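Local atomic coordinates of dipeptide Epimerase (Enterococcus faecalis V583, PDB entry 3JVA), a protein that belongs to the mandelate racemase/muconate lactonizing enzyme family of the enolase superfamily and binds a magnesium ion. Residues K4-R9 against V34-E39. Sequence-based numbering, arbitrary orientation.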
loop_
_atom_site.group_PDB
_atom_site.type_symbol
_atom_site.label_atom_id
_atom_site.label_comp_id
_atom_site.label_asym_id
_atom_site.label_seq_id
_atom_site.Cartn_x
_atom_site.Cartn_y
_atom_site.Cartn_z
ATOM N N LYS B 4 -49.632 5.755 18.629
ATOM C CA LYS B 4 -50.996 5.305 18.370
ATOM C C LYS B 4 -51.294 5.322 16.879
ATOM O O LYS B 4 -51.872 4.382 16.334
ATOM C CB LYS B 4 -52.005 6.202 19.091
ATOM C CG LYS B 4 -53.452 5.822 18.811
ATOM C CD LYS B 4 -54.432 6.720 19.541
ATOM C CE LYS B 4 -55.867 6.300 19.243
ATOM N NZ LYS B 4 -56.857 7.128 19.985
ATOM N N GLN B 5 -50.892 6.396 16.214
ATOM C CA GLN B 5 -51.148 6.514 14.789
ATOM C C GLN B 5 -50.157 7.470 14.154
ATOM O O GLN B 5 -49.579 8.327 14.825
ATOM C CB GLN B 5 -52.581 7.010 14.561
ATOM C CG GLN B 5 -53.031 7.030 13.104
ATOM C CD GLN B 5 -52.891 5.677 12.431
ATOM O OE1 GLN B 5 -51.836 5.345 11.895
ATOM N NE2 GLN B 5 -53.954 4.881 12.471
ATOM N N VAL B 6 -49.958 7.300 12.854
ATOM C CA VAL B 6 -49.052 8.139 12.085
ATOM C C VAL B 6 -49.864 8.746 10.946
ATOM O O VAL B 6 -50.396 8.027 10.107
ATOM C CB VAL B 6 -47.890 7.305 11.494
ATOM C CG1 VAL B 6 -47.014 8.186 10.610
ATOM C CG2 VAL B 6 -47.065 6.688 12.623
ATOM N N HIS B 7 -49.962 10.069 10.928
ATOM C CA HIS B 7 -50.719 10.776 9.899
ATOM C C HIS B 7 -49.767 11.502 8.959
ATOM O O HIS B 7 -48.784 12.086 9.411
ATOM C CB HIS B 7 -51.651 11.802 10.555
ATOM C CG HIS B 7 -52.462 11.245 11.684
ATOM N ND1 HIS B 7 -52.246 11.593 13.000
ATOM C CD2 HIS B 7 -53.479 10.350 11.695
ATOM C CE1 HIS B 7 -53.095 10.937 13.773
ATOM N NE2 HIS B 7 -53.853 10.176 13.005
ATOM N N VAL B 8 -50.042 11.458 7.657
ATOM C CA VAL B 8 -49.189 12.156 6.701
ATOM C C VAL B 8 -50.014 12.981 5.725
ATOM O O VAL B 8 -51.109 12.582 5.328
ATOM C CB VAL B 8 -48.284 11.183 5.893
ATOM C CG1 VAL B 8 -49.120 10.323 4.965
ATOM C CG2 VAL B 8 -47.248 11.984 5.096
ATOM N N ARG B 9 -49.485 14.144 5.354
ATOM C CA ARG B 9 -50.164 15.023 4.419
ATOM C C ARG B 9 -49.142 15.620 3.463
ATOM O O ARG B 9 -47.942 15.593 3.722
ATOM C CB ARG B 9 -50.881 16.157 5.168
ATOM C CG ARG B 9 -49.971 17.250 5.757
ATOM C CD ARG B 9 -50.820 18.331 6.428
ATOM N NE ARG B 9 -50.093 19.489 6.961
ATOM C CZ ARG B 9 -49.683 20.531 6.238
ATOM N NH1 ARG B 9 -49.907 20.575 4.930
ATOM N NH2 ARG B 9 -49.100 21.567 6.835
ATOM N N VAL B 34 -45.498 14.867 8.437
ATOM C CA VAL B 34 -46.025 13.788 9.256
ATOM C C VAL B 34 -46.324 14.248 10.669
ATOM O O VAL B 34 -45.657 15.131 11.215
ATOM C CB VAL B 34 -45.024 12.608 9.339
ATOM C CG1 VAL B 34 -45.611 11.475 10.183
ATOM C CG2 VAL B 34 -44.705 12.100 7.945
ATOM N N GLU B 35 -47.355 13.649 11.249
ATOM C CA GLU B 35 -47.736 13.942 12.614
ATOM C C GLU B 35 -47.882 12.586 13.281
ATOM O O GLU B 35 -48.737 11.787 12.894
ATOM C CB GLU B 35 -49.066 14.702 12.654
ATOM C CG GLU B 35 -48.997 16.081 12.020
ATOM C CD GLU B 35 -50.329 16.808 12.060
ATOM O OE1 GLU B 35 -50.916 16.901 13.160
ATOM O OE2 GLU B 35 -50.783 17.288 10.996
ATOM N N ILE B 36 -47.013 12.308 14.249
ATOM C CA ILE B 36 -47.079 11.048 14.968
ATOM C C ILE B 36 -47.810 11.316 16.271
ATOM O O ILE B 36 -47.395 12.165 17.060
ATOM C CB ILE B 36 -45.675 10.485 15.267
ATOM C CG1 ILE B 36 -44.950 10.195 13.948
ATOM C CG2 ILE B 36 -45.788 9.213 16.095
ATOM C CD1 ILE B 36 -43.619 9.479 14.113
ATOM N N GLU B 37 -48.912 10.603 16.476
ATOM C CA GLU B 37 -49.716 10.761 17.678
ATOM C C GLU B 37 -49.474 9.595 18.621
ATOM O O GLU B 37 -49.486 8.443 18.198
ATOM C CB GLU B 37 -51.202 10.831 17.306
ATOM C CG GLU B 37 -52.149 10.629 18.485
ATOM C CD GLU B 37 -53.615 10.673 18.081
ATOM O OE1 GLU B 37 -53.956 10.149 17.001
ATOM O OE2 GLU B 37 -54.429 11.220 18.851
ATOM N N THR B 38 -49.242 9.897 19.892
ATOM C CA THR B 38 -49.014 8.858 20.887
ATOM C C THR B 38 -50.337 8.555 21.577
ATOM O O THR B 38 -51.280 9.341 21.488
ATOM C CB THR B 38 -47.994 9.302 21.948
ATOM O OG1 THR B 38 -48.480 10.468 22.626
ATOM C CG2 THR B 38 -46.655 9.617 21.291
ATOM N N GLU B 39 -50.404 7.414 22.251
ATOM C CA GLU B 39 -51.623 7.016 22.949
ATOM C C GLU B 39 -52.033 8.059 23.983
ATOM O O GLU B 39 -53.224 8.299 24.191
ATOM C CB GLU B 39 -51.423 5.668 23.647
ATOM C CG GLU B 39 -51.313 4.462 22.716
ATOM C CD GLU B 39 -52.600 4.176 21.960
ATOM O OE1 GLU B 39 -53.691 4.487 22.490
ATOM O OE2 GLU B 39 -52.523 3.622 20.841
#
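A classic beta bulge sets two residues, K4 and Q5, opposite the single residue E37, whose carbonyl oxygen accepts hydrogen bonds from both backbone amides. K4 N lies 2.7 Å from E37 O, in the carbonyl plane, while Q5 N is 3.2 Å from E37 O and tilted from that plane. From Q5–E37 onward the antiparallel ladder is regular: Q5–E37 and H7–E35 are hydrogen-bonded pairs, V6–I36 and V8–V34 non-hydrogen-bonded ones.

Next to the bulge, K4 meets E39. With CG anti to the backbone N (chi1 177°), the extended lysine crosses the bent glutamate at about a right angle, its CG 3.1 Å from E39 OE2. The ammonium NZ instead lies 4.8 Å from E39 OE1 and 4.9 Å from E37 OE2, so its attraction to the two carboxylates is probably diffuse, as suits long charged chains at an exposed strand end. On the same face as E37, the H7 ring turns its edge to that residue, CE1 lying 3.4 Å from E37 OE1 in the ring plane. Q5, also on this face, folds back so that its OE1 accepts hydrogen bonds from V6 N and Q71 NE2.

The other face is apolar. The branched V6, V8, V34 and I36 suit extended backbone; V6 CG1 meets V34 CG1 at 3.6 Å, and V34 CG2 meets V8 CG2.

These are the two central strands of the four-stranded N-terminal sheet, with strand 43-48 flanking 29-38. V6, V8 and V34 pack on helix 59-73, and V34 and I36 on helix 96-114, against the apolar face of this capping domain.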